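Local atomic coordinates of Rho guanine nucleotide exchange factor TIAM2 (Mus musculus, PDB entry 3A8P), a protein that activates the small GTPase RAC1 by stimulating its exchange of GDP for GTP, and so couples extracellular signals such as laminin to the cytoskeleton and neurite growth. Residues S166-S169 against N173-A176; A218-P223 against S237-L242. One frame throughout, in Å; residues are numbered along the deposited sequence.

Both contacts lie in the CC-Ex part of the PHCCEx module, and they follow one another along the chain with about 13 Å between their nearest atoms. Interaction 1 is a surface contact, its centre about 35 Å from the centre of the chain. It ties the loop after helix 136-165 to the first part of helix 171-206, and its chemistry is mainly polar: an arginine side chain holds a backbone carbonyl. Interaction 2 has its centre about 10 Å from that of the chain and is partly buried. It packs a threonine before helix 222-231 over a phenylalanine of helix 236-245, by CH-pi and van der Waals contact. Helix 171-206 enters both, as a partner in the first and as a neighbour in the second.

Interaction 1 (S166-S169 against N173-A176); sequences SVVS and NRKA
The guanidinium of R174 meets the loop with its edge. V168 O lies in its plane at that edge, and S166 O sits near the plane too, but at a longer distance from NH2. The main bond runs from R174 NE to V168 O, 2.7 Å long and nearly straight at 168°. The donor is tilted 28° from the carbonyl plane. R174 NH2 adds a weak second bond to the same V168 O at 3.4 Å, so NE does most of the holding and NH2 adds little. The arginine chain bends at chi2 (-102°), which folds its end back to the loop. Nearer the backbone, V168 CG1 packs alongside R174 CG at 3.8 Å. The same V168 CG1 also touches N173 CB at 4.0 Å. A leucine in place of R174 would probably leave V168 O without these donors and the loop less firmly fixed. S166 OG bonds back to L163 O. The contact thus closes the exposed hairpin between helix 136-165 and helix 171-206, at the start of the predicted coiled-coil stretch.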
ATOM      1  N   SER A 166     -19.794  19.326  19.616  1.00 34.85           N
ATOM      2  CA  SER A 166     -21.243  19.264  19.751  1.00 37.36           C
ATOM      3  C   SER A 166     -21.930  20.478  20.380  1.00 38.15           C
ATOM      4  O   SER A 166     -23.118  20.676  20.163  1.00 39.34           O
ATOM      5  CB  SER A 166     -21.648  18.003  20.520  1.00 36.42           C
ATOM      6  OG  SER A 166     -21.327  18.111  21.896  1.00 35.41           O
ATOM      7  N   VAL A 167     -21.208  21.285  21.152  1.00 39.20           N
ATOM      8  CA  VAL A 167     -21.823  22.460  21.776  1.00 43.31           C
ATOM      9  C   VAL A 167     -21.386  23.773  21.135  1.00 45.38           C
ATOM     10  O   VAL A 167     -21.820  24.849  21.551  1.00 45.85           O
ATOM     11  CB  VAL A 167     -21.492  22.555  23.286  1.00 43.63           C
ATOM     12  CG1 VAL A 167     -21.930  21.282  24.010  1.00 42.52           C
ATOM     13  CG2 VAL A 167     -20.005  22.804  23.467  1.00 45.41           C
ATOM     14  N   VAL A 168     -20.524  23.682  20.128  1.00 47.30           N
ATOM     15  CA  VAL A 168     -20.022  24.862  19.434  1.00 48.36           C
ATOM     16  C   VAL A 168     -20.954  25.330  18.318  1.00 49.77           C
ATOM     17  O   VAL A 168     -21.328  24.557  17.433  1.00 48.48           O
ATOM     18  CB  VAL A 168     -18.629  24.589  18.837  1.00 47.76           C
ATOM     19  CG1 VAL A 168     -18.172  25.777  18.003  1.00 47.43           C
ATOM     20  CG2 VAL A 168     -17.639  24.319  19.954  1.00 46.78           C
ATOM     21  N   SER A 169     -21.321  26.607  18.372  1.00 52.67           N
ATOM     22  CA  SER A 169     -22.208  27.202  17.374  1.00 56.29           C
ATOM     23  C   SER A 169     -21.426  28.165  16.485  1.00 57.69           C
ATOM     24  O   SER A 169     -21.775  28.380  15.325  1.00 56.76           O
ATOM     25  CB  SER A 169     -23.353  27.954  18.064  1.00 56.53           C
ATOM     26  OG  SER A 169     -24.113  27.084  18.885  1.00 58.80           O
ATOM     27  N   ASN A 173     -15.204  28.771  14.610  1.00 62.74           N
ATOM     28  CA  ASN A 173     -14.743  27.927  15.707  1.00 60.73           C
ATOM     29  C   ASN A 173     -15.159  26.486  15.408  1.00 58.21           C
ATOM     30  O   ASN A 173     -14.476  25.533  15.783  1.00 57.11           O
ATOM     31  CB  ASN A 173     -15.350  28.402  17.026  1.00 62.47           C
ATOM     32  CG  ASN A 173     -14.743  29.710  17.506  1.00 64.74           C
ATOM     33  OD1 ASN A 173     -13.634  29.728  18.045  1.00 65.47           O
ATOM     34  ND2 ASN A 173     -15.459  30.813  17.299  1.00 64.88           N
ATOM     35  N   ARG A 174     -16.288  26.347  14.721  1.00 55.08           N
ATOM     36  CA  ARG A 174     -16.809  25.049  14.329  1.00 52.81           C
ATOM     37  C   ARG A 174     -15.831  24.374  13.370  1.00 52.24           C
ATOM     38  O   ARG A 174     -15.311  23.297  13.658  1.00 50.19           O
ATOM     39  CB  ARG A 174     -18.157  25.223  13.634  1.00 53.88           C
ATOM     40  CG  ARG A 174     -19.356  24.926  14.501  1.00 53.83           C
ATOM     41  CD  ARG A 174     -19.914  23.561  14.161  1.00 54.48           C
ATOM     42  NE  ARG A 174     -20.783  23.062  15.219  1.00 57.06           N
ATOM     43  CZ  ARG A 174     -21.253  21.823  15.270  1.00 55.49           C
ATOM     44  NH1 ARG A 174     -20.941  20.956  14.316  1.00 53.60           N
ATOM     45  NH2 ARG A 174     -22.021  21.450  16.285  1.00 56.33           N
ATOM     46  N   LYS A 175     -15.582  25.022  12.233  1.00 51.08           N
ATOM     47  CA  LYS A 175     -14.676  24.479  11.225  1.00 50.39           C
ATOM     48  C   LYS A 175     -13.299  24.182  11.808  1.00 48.71           C
ATOM     49  O   LYS A 175     -12.662  23.195  11.435  1.00 47.81           O
ATOM     50  CB  LYS A 175     -14.528  25.443  10.038  1.00 51.89           C
ATOM     51  CG  LYS A 175     -13.729  26.701  10.338  1.00 55.59           C
ATOM     52  CD  LYS A 175     -13.129  27.311   9.066  1.00 58.98           C
ATOM     53  CE  LYS A 175     -14.178  27.952   8.161  1.00 59.76           C
ATOM     54  NZ  LYS A 175     -14.733  29.221   8.726  1.00 61.87           N
ATOM     55  N   ALA A 176     -12.842  25.029  12.724  1.00 45.92           N
ATOM     56  CA  ALA A 176     -11.535  24.828  13.338  1.00 43.27           C
ATOM     57  C   ALA A 176     -11.434  23.465  14.018  1.00 41.71           C
ATOM     58  O   ALA A 176     -10.419  22.780  13.901  1.00 40.81           O
ATOM     59  CB  ALA A 176     -11.254  25.925  14.344  1.00 44.31           C
TER

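Interaction 2 (A218-P223 against S237-L242); sequences AATSRP and SSFHAL
T220 packs over one face of the F239 ring in the CC-Ex part of the PHCCEx module, where the loop leading into helix 222-231 lies against helix 236-245. T220 lies in that loop, two residues before helix 222-231, and F239 is on helix 236-245. The tight part is this one pair. T220 CG2 makes a CH-pi contact over the face, 4.1 Å from the centroid of the F239 ring and 21° off its normal. T220 OG1 lies over the same face but offset toward the rim, 3.4 Å from F239 CE2. This hydroxyl makes its hydrogen bond with L217 O, at the end of helix 213-217. T220 CA also comes close, 3.8 Å from F239 CZ. Both branches of the threonine thus share one face of the ring. The phenylalanine reaches across because its CG is anti to the backbone N (chi1 -176°). The ring is buried, and E189 and M193 of helix 171-206 and L228 of helix 222-231 also touch it.

Away from this pair the contact thins out. A219 is partly exposed and gives up little area to F239. A219 O only borders the ring, 4.4 Å from F239 CZ. The total area buried between the two segments is small, 137 Å². On its far side, helix 236-245 rests on the PH-domain sheet, where S237 touches C93, A241 touches V101, and H240 ND1 is hydrogen-bonded to S95 OG.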
ATOM      1  N   ALA A 218     -12.597  -1.367   5.879  1.00 28.77           N
ATOM      2  CA  ALA A 218     -13.633  -0.996   6.822  1.00 29.45           C
ATOM      3  C   ALA A 218     -13.216   0.258   7.586  1.00 29.36           C
ATOM      4  O   ALA A 218     -14.037   0.888   8.241  1.00 29.67           O
ATOM      5  CB  ALA A 218     -13.878  -2.137   7.794  1.00 31.17           C
ATOM      6  N   ALA A 219     -11.937   0.611   7.491  1.00 28.71           N
ATOM      7  CA  ALA A 219     -11.390   1.778   8.181  1.00 27.43           C
ATOM      8  C   ALA A 219     -11.346   3.030   7.297  1.00 28.06           C
ATOM      9  O   ALA A 219     -10.998   4.122   7.758  1.00 27.63           O
ATOM     10  CB  ALA A 219      -9.985   1.453   8.693  1.00 26.11           C
ATOM     11  N   THR A 220     -11.692   2.871   6.028  1.00 28.70           N
ATOM     12  CA  THR A 220     -11.695   3.999   5.104  1.00 31.12           C
ATOM     13  C   THR A 220     -12.804   4.965   5.524  1.00 30.12           C
ATOM     14  O   THR A 220     -13.941   4.555   5.741  1.00 29.75           O
ATOM     15  CB  THR A 220     -11.935   3.527   3.651  1.00 32.57           C
ATOM     16  OG1 THR A 220     -11.105   2.389   3.374  1.00 32.24           O
ATOM     17  CG2 THR A 220     -11.575   4.630   2.665  1.00 32.12           C
ATOM     18  N   SER A 221     -12.462   6.240   5.671  1.00 29.16           N
ATOM     19  CA  SER A 221     -13.448   7.245   6.067  1.00 29.97           C
ATOM     20  C   SER A 221     -14.389   7.508   4.890  1.00 30.43           C
ATOM     21  O   SER A 221     -14.075   7.159   3.745  1.00 29.40           O
ATOM     22  CB  SER A 221     -12.749   8.554   6.435  1.00 28.21           C
ATOM     23  OG  SER A 221     -12.256   9.188   5.266  1.00 24.86           O
ATOM     24  N   ARG A 222     -15.535   8.126   5.163  1.00 31.88           N
ATOM     25  CA  ARG A 222     -16.482   8.442   4.093  1.00 34.32           C
ATOM     26  C   ARG A 222     -15.800   9.323   3.048  1.00 32.32           C
ATOM     27  O   ARG A 222     -15.878   9.054   1.851  1.00 32.17           O
ATOM     28  CB  ARG A 222     -17.712   9.168   4.644  1.00 38.18           C
ATOM     29  CG  ARG A 222     -18.685   8.286   5.401  1.00 45.33           C
ATOM     30  CD  ARG A 222     -20.013   9.014   5.561  1.00 50.43           C
ATOM     31  NE  ARG A 222     -20.473   9.537   4.272  1.00 55.54           N
ATOM     32  CZ  ARG A 222     -21.046   8.809   3.318  1.00 57.55           C
ATOM     33  NH1 ARG A 222     -21.250   7.506   3.495  1.00 60.04           N
ATOM     34  NH2 ARG A 222     -21.413   9.383   2.178  1.00 57.54           N
ATOM     35  N   PRO A 223     -15.114  10.391   3.491  1.00 31.07           N
ATOM     36  CA  PRO A 223     -14.442  11.258   2.521  1.00 30.77           C
ATOM     37  C   PRO A 223     -13.478  10.447   1.656  1.00 30.58           C
ATOM     38  O   PRO A 223     -13.422  10.626   0.443  1.00 31.14           O
ATOM     39  CB  PRO A 223     -13.720  12.271   3.406  1.00 30.11           C
ATOM     40  CG  PRO A 223     -14.617  12.376   4.590  1.00 31.94           C
ATOM     41  CD  PRO A 223     -14.978  10.930   4.855  1.00 32.09           C
ATOM     42  N   SER A 237      -5.137  -1.232  -2.378  1.00 23.35           N
ATOM     43  CA  SER A 237      -4.068  -0.579  -3.141  1.00 20.82           C
ATOM     44  C   SER A 237      -4.317   0.913  -3.392  1.00 22.57           C
ATOM     45  O   SER A 237      -3.407   1.733  -3.222  1.00 22.82           O
ATOM     46  CB  SER A 237      -3.862  -1.293  -4.490  1.00 21.11           C
ATOM     47  OG  SER A 237      -3.559  -2.671  -4.310  1.00 19.32           O
ATOM     48  N   SER A 238      -5.530   1.269  -3.822  1.00 20.50           N
ATOM     49  CA  SER A 238      -5.826   2.676  -4.068  1.00 22.89           C
ATOM     50  C   SER A 238      -5.915   3.416  -2.727  1.00 23.14           C
ATOM     51  O   SER A 238      -5.536   4.579  -2.642  1.00 23.62           O
ATOM     52  CB  SER A 238      -7.126   2.846  -4.885  1.00 20.48           C
ATOM     53  OG  SER A 238      -8.259   2.276  -4.252  1.00 23.13           O
ATOM     54  N   PHE A 239      -6.391   2.732  -1.682  1.00 22.48           N
ATOM     55  CA  PHE A 239      -6.499   3.334  -0.345  1.00 22.73           C
ATOM     56  C   PHE A 239      -5.079   3.647   0.140  1.00 22.86           C
ATOM     57  O   PHE A 239      -4.824   4.701   0.731  1.00 23.00           O
ATOM     58  CB  PHE A 239      -7.222   2.360   0.605  1.00 22.31           C
ATOM     59  CG  PHE A 239      -7.473   2.901   1.998  1.00 21.46           C
ATOM     60  CD1 PHE A 239      -7.592   4.268   2.235  1.00 23.55           C
ATOM     61  CD2 PHE A 239      -7.608   2.028   3.071  1.00 21.76           C
ATOM     62  CE1 PHE A 239      -7.839   4.762   3.532  1.00 23.96           C
ATOM     63  CE2 PHE A 239      -7.853   2.505   4.369  1.00 23.14           C
ATOM     64  CZ  PHE A 239      -7.968   3.878   4.598  1.00 23.52           C
ATOM     65  N   HIS A 240      -4.151   2.739  -0.142  1.00 22.11           N
ATOM     66  CA  HIS A 240      -2.752   2.937   0.235  1.00 23.67           C
ATOM     67  C   HIS A 240      -2.207   4.164  -0.503  1.00 25.26           C
ATOM     68  O   HIS A 240      -1.526   5.014   0.084  1.00 23.62           O
ATOM     69  CB  HIS A 240      -1.901   1.723  -0.159  1.00 21.90           C
ATOM     70  CG  HIS A 240      -0.462   1.843   0.242  1.00 26.73           C
ATOM     71  ND1 HIS A 240       0.547   1.129  -0.370  1.00 24.87           N
ATOM     72  CD2 HIS A 240       0.134   2.578   1.213  1.00 26.11           C
ATOM     73  CE1 HIS A 240       1.701   1.421   0.204  1.00 27.93           C
ATOM     74  NE2 HIS A 240       1.478   2.299   1.169  1.00 28.18           N
ATOM     75  N   ALA A 241      -2.493   4.229  -1.803  1.00 24.50           N
ATOM     76  CA  ALA A 241      -2.048   5.342  -2.633  1.00 26.95           C
ATOM     77  C   ALA A 241      -2.607   6.649  -2.088  1.00 28.95           C
ATOM     78  O   ALA A 241      -1.917   7.673  -2.082  1.00 31.96           O
ATOM     79  CB  ALA A 241      -2.496   5.138  -4.073  1.00 26.20           C
ATOM     80  N   LEU A 242      -3.855   6.614  -1.623  1.00 29.37           N
ATOM     81  CA  LEU A 242      -4.479   7.811  -1.065  1.00 28.95           C
ATOM     82  C   LEU A 242      -3.760   8.245   0.212  1.00 27.65           C
ATOM     83  O   LEU A 242      -3.480   9.428   0.403  1.00 28.12           O
ATOM     84  CB  LEU A 242      -5.961   7.562  -0.768  1.00 29.19           C
ATOM     85  CG  LEU A 242      -6.690   8.791  -0.215  1.00 30.60           C
ATOM     86  CD1 LEU A 242      -6.637   9.908  -1.261  1.00 28.74           C
ATOM     87  CD2 LEU A 242      -8.130   8.440   0.139  1.00 30.92           C
TER